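Local structure of nucleoporin p58/p45 (Homo sapiens, 4JO7) at residues L18-R22 with Y54-V58. The protein probably serves as a structural component of the nuclear pore complex, which is needed for traffic across the nuclear membrane, as part of the p62 complex. Numbering follows the deposited sequence.
Sequences LQQYR and YQTFV
Two helices that run side by side in opposite directions can be joined by a few large side chains, and residues 18-22 and 54-58 illustrate how. Both segments are regular alpha-helix, with Arg22 N hydrogen-bonded to Leu18 O and Val58 N to Tyr54 O at 3.0 Å each; their axes approach to 11.4 Å at 171°, and the closest CA pair, Arg22 and Tyr54, is 7.2 Å apart. Tyr54 (chi1 t, 155°) points toward helix 2-29 and meets both Arg22 and Leu18 there. Arg22, extended with chi1 and chi2 t, sets its CD over one face of the ring, 3.5 Å from the Tyr54 centroid in a CH-pi contact, while its CZ stands 4.8 Å from the centroid as a cation-pi partner. Leu18 CB meets Tyr54 CE1 at 4.1 Å. One turn on, Phe57 offers CB to Leu18 CD2 (4.0 Å), whereas the end of its side chain leads away; Phe57 also packs on the Nucleoporin p54 chain and on Tyr78 of the second copy of this protein. Val58 closes the row, its CG2 3.7 Å from Leu18 CD1. Leu18 (mt) thus bridges successive turns, joining helices 2-29 and 43-85 of an antiparallel helical hairpin within a four-chain helical assembly, consistent with the coiled coil predicted for the first helix.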
ATOM      1  N   LEU F  18     -18.860  -2.915   1.683  1.00 15.53           N
ATOM      2  CA  LEU F  18     -19.013  -1.546   1.198  1.00 18.83           C
ATOM      3  C   LEU F  18     -20.409  -1.325   0.636  1.00 23.13           C
ATOM      4  O   LEU F  18     -21.034  -0.298   0.899  1.00 22.27           O
ATOM      5  CB  LEU F  18     -17.977  -1.215   0.120  1.00 20.52           C
ATOM      6  CG  LEU F  18     -16.533  -0.964   0.557  1.00 22.00           C
ATOM      7  CD1 LEU F  18     -15.717  -0.498  -0.642  1.00 33.79           C
ATOM      8  CD2 LEU F  18     -16.446   0.055   1.686  1.00 33.22           C
ATOM      9  N   GLN F  19     -20.899  -2.289  -0.141  1.00 23.15           N
ATOM     10  CA  GLN F  19     -22.231  -2.189  -0.733  1.00 22.68           C
ATOM     11  C   GLN F  19     -23.299  -2.148   0.355  1.00 17.57           C
ATOM     12  O   GLN F  19     -24.177  -1.291   0.345  1.00 28.20           O
ATOM     13  CB  GLN F  19     -22.492  -3.363  -1.678  1.00 24.72           C
ATOM     14  CG  GLN F  19     -21.609  -3.378  -2.913  1.00 39.16           C
ATOM     15  CD  GLN F  19     -22.052  -2.379  -3.964  1.00 64.04           C
ATOM     16  OE1 GLN F  19     -22.971  -1.590  -3.739  1.00 60.91           O
ATOM     17  NE2 GLN F  19     -21.401  -2.411  -5.124  1.00 44.90           N
ATOM     18  N   GLN F  20     -23.208  -3.077   1.298  1.00 22.92           N
ATOM     19  CA  GLN F  20     -24.170  -3.162   2.389  1.00 20.10           C
ATOM     20  C   GLN F  20     -24.150  -1.898   3.253  1.00 26.76           C
ATOM     21  O   GLN F  20     -25.183  -1.271   3.474  1.00 24.52           O
ATOM     22  CB  GLN F  20     -23.877  -4.398   3.246  1.00 26.76           C
ATOM     23  CG  GLN F  20     -24.050  -5.717   2.499  1.00 32.99           C
ATOM     24  CD  GLN F  20     -23.608  -6.920   3.314  1.00 41.08           C
ATOM     25  OE1 GLN F  20     -22.767  -6.808   4.205  1.00 55.78           O
ATOM     26  NE2 GLN F  20     -24.176  -8.081   3.008  1.00 46.88           N
ATOM     27  N   TYR F  21     -22.974  -1.517   3.734  1.00 25.15           N
ATOM     28  CA  TYR F  21     -22.865  -0.372   4.634  1.00 21.11           C
ATOM     29  C   TYR F  21     -23.282   0.923   3.951  1.00 20.47           C
ATOM     30  O   TYR F  21     -23.788   1.839   4.598  1.00 33.48           O
ATOM     31  CB  TYR F  21     -21.444  -0.245   5.184  1.00 22.63           C
ATOM     32  CG  TYR F  21     -21.126  -1.234   6.282  1.00 26.28           C
ATOM     33  CD1 TYR F  21     -22.013  -2.252   6.610  1.00 36.09           C
ATOM     34  CD2 TYR F  21     -19.949  -1.134   7.009  1.00 23.51           C
ATOM     35  CE1 TYR F  21     -21.730  -3.149   7.621  1.00 39.38           C
ATOM     36  CE2 TYR F  21     -19.658  -2.028   8.021  1.00 29.94           C
ATOM     37  CZ  TYR F  21     -20.553  -3.030   8.324  1.00 28.02           C
ATOM     38  OH  TYR F  21     -20.269  -3.922   9.333  1.00 34.33           O
ATOM     39  N   ARG F  22     -23.077   0.994   2.642  1.00 23.83           N
ATOM     40  CA  ARG F  22     -23.429   2.189   1.892  1.00 26.51           C
ATOM     41  C   ARG F  22     -24.928   2.417   1.995  1.00 31.32           C
ATOM     42  O   ARG F  22     -25.386   3.547   2.172  1.00 30.46           O
ATOM     43  CB  ARG F  22     -23.004   2.042   0.429  1.00 34.76           C
ATOM     44  CG  ARG F  22     -23.260   3.270  -0.427  1.00 37.33           C
ATOM     45  CD  ARG F  22     -22.650   3.101  -1.811  1.00 37.71           C
ATOM     46  NE  ARG F  22     -23.530   3.586  -2.871  1.00 47.83           N
ATOM     47  CZ  ARG F  22     -23.683   4.865  -3.199  1.00 62.85           C
ATOM     48  NH1 ARG F  22     -23.019   5.812  -2.547  1.00 60.80           N
ATOM     49  NH2 ARG F  22     -24.508   5.202  -4.181  1.00 56.22           N
ATOM     50  N   TYR F  54     -17.317   7.037   0.349  1.00 10.88           N
ATOM     51  CA  TYR F  54     -17.418   5.672  -0.149  0.55 15.18           C
ATOM     52  C   TYR F  54     -16.486   5.480  -1.339  1.00 15.47           C
ATOM     53  O   TYR F  54     -15.814   4.457  -1.474  1.00 15.19           O
ATOM     54  CB  TYR F  54     -18.868   5.386  -0.546  0.55 15.56           C
ATOM     55  CG  TYR F  54     -19.045   4.297  -1.577  0.55 15.98           C
ATOM     56  CD1 TYR F  54     -19.154   2.969  -1.197  0.55 22.39           C
ATOM     57  CD2 TYR F  54     -19.123   4.601  -2.930  0.55 20.08           C
ATOM     58  CE1 TYR F  54     -19.322   1.972  -2.133  0.55 20.12           C
ATOM     59  CE2 TYR F  54     -19.288   3.608  -3.875  0.55 21.02           C
ATOM     60  CZ  TYR F  54     -19.392   2.297  -3.468  0.55 13.31           C
ATOM     61  OH  TYR F  54     -19.558   1.300  -4.396  0.55 15.02           O
ATOM     62  N   GLN F  55     -16.452   6.485  -2.208  1.00 10.49           N
ATOM     63  CA  GLN F  55     -15.583   6.427  -3.376  1.00 15.61           C
ATOM     64  C   GLN F  55     -14.109   6.362  -2.978  1.00 14.50           C
ATOM     65  O   GLN F  55     -13.311   5.692  -3.631  1.00 12.18           O
ATOM     66  CB  GLN F  55     -15.870   7.605  -4.313  1.00 14.75           C
ATOM     67  CG  GLN F  55     -17.240   7.484  -4.974  1.00 23.79           C
ATOM     68  CD  GLN F  55     -17.573   8.638  -5.900  1.00 25.33           C
ATOM     69  OE1 GLN F  55     -17.324   9.801  -5.582  1.00 27.86           O
ATOM     70  NE2 GLN F  55     -18.130   8.317  -7.061  1.00 43.91           N
ATOM     71  N   THR F  56     -13.744   7.032  -1.893  1.00 10.38           N
ATOM     72  CA  THR F  56     -12.363   6.990  -1.425  1.00 11.56           C
ATOM     73  C   THR F  56     -12.023   5.593  -0.900  1.00 12.21           C
ATOM     74  O   THR F  56     -10.929   5.083  -1.144  1.00 10.00           O
ATOM     75  CB  THR F  56     -12.112   8.062  -0.353  1.00  9.56           C
ATOM     76  OG1 THR F  56     -12.419   9.350  -0.897  1.00 10.19           O
ATOM     77  CG2 THR F  56     -10.670   8.044   0.115  1.00 14.62           C
ATOM     78  N   PHE F  57     -12.961   4.955  -0.204  1.00 11.24           N
ATOM     79  CA  PHE F  57     -12.733   3.604   0.293  1.00 14.96           C
ATOM     80  C   PHE F  57     -12.544   2.612  -0.855  1.00 12.02           C
ATOM     81  O   PHE F  57     -11.696   1.726  -0.780  1.00 10.25           O
ATOM     82  CB  PHE F  57     -13.886   3.140   1.195  1.00  8.87           C
ATOM     83  CG  PHE F  57     -13.735   3.558   2.630  1.00 11.04           C
ATOM     84  CD1 PHE F  57     -12.829   2.916   3.456  1.00 12.55           C
ATOM     85  CD2 PHE F  57     -14.494   4.597   3.150  1.00 16.66           C
ATOM     86  CE1 PHE F  57     -12.683   3.294   4.784  1.00 14.70           C
ATOM     87  CE2 PHE F  57     -14.353   4.981   4.475  1.00 12.64           C
ATOM     88  CZ  PHE F  57     -13.449   4.331   5.291  1.00 13.61           C
ATOM     89  N   VAL F  58     -13.349   2.747  -1.905  1.00 10.38           N
ATOM     90  CA  VAL F  58     -13.237   1.841  -3.046  1.00 11.66           C
ATOM     91  C   VAL F  58     -11.863   2.014  -3.702  1.00  7.37           C
ATOM     92  O   VAL F  58     -11.198   1.029  -4.043  1.00 11.91           O
ATOM     93  CB  VAL F  58     -14.330   2.096  -4.087  1.00 11.85           C
ATOM     94  CG1 VAL F  58     -14.123   1.201  -5.311  1.00 15.00           C
ATOM     95  CG2 VAL F  58     -15.709   1.863  -3.485  1.00 13.97           C
TER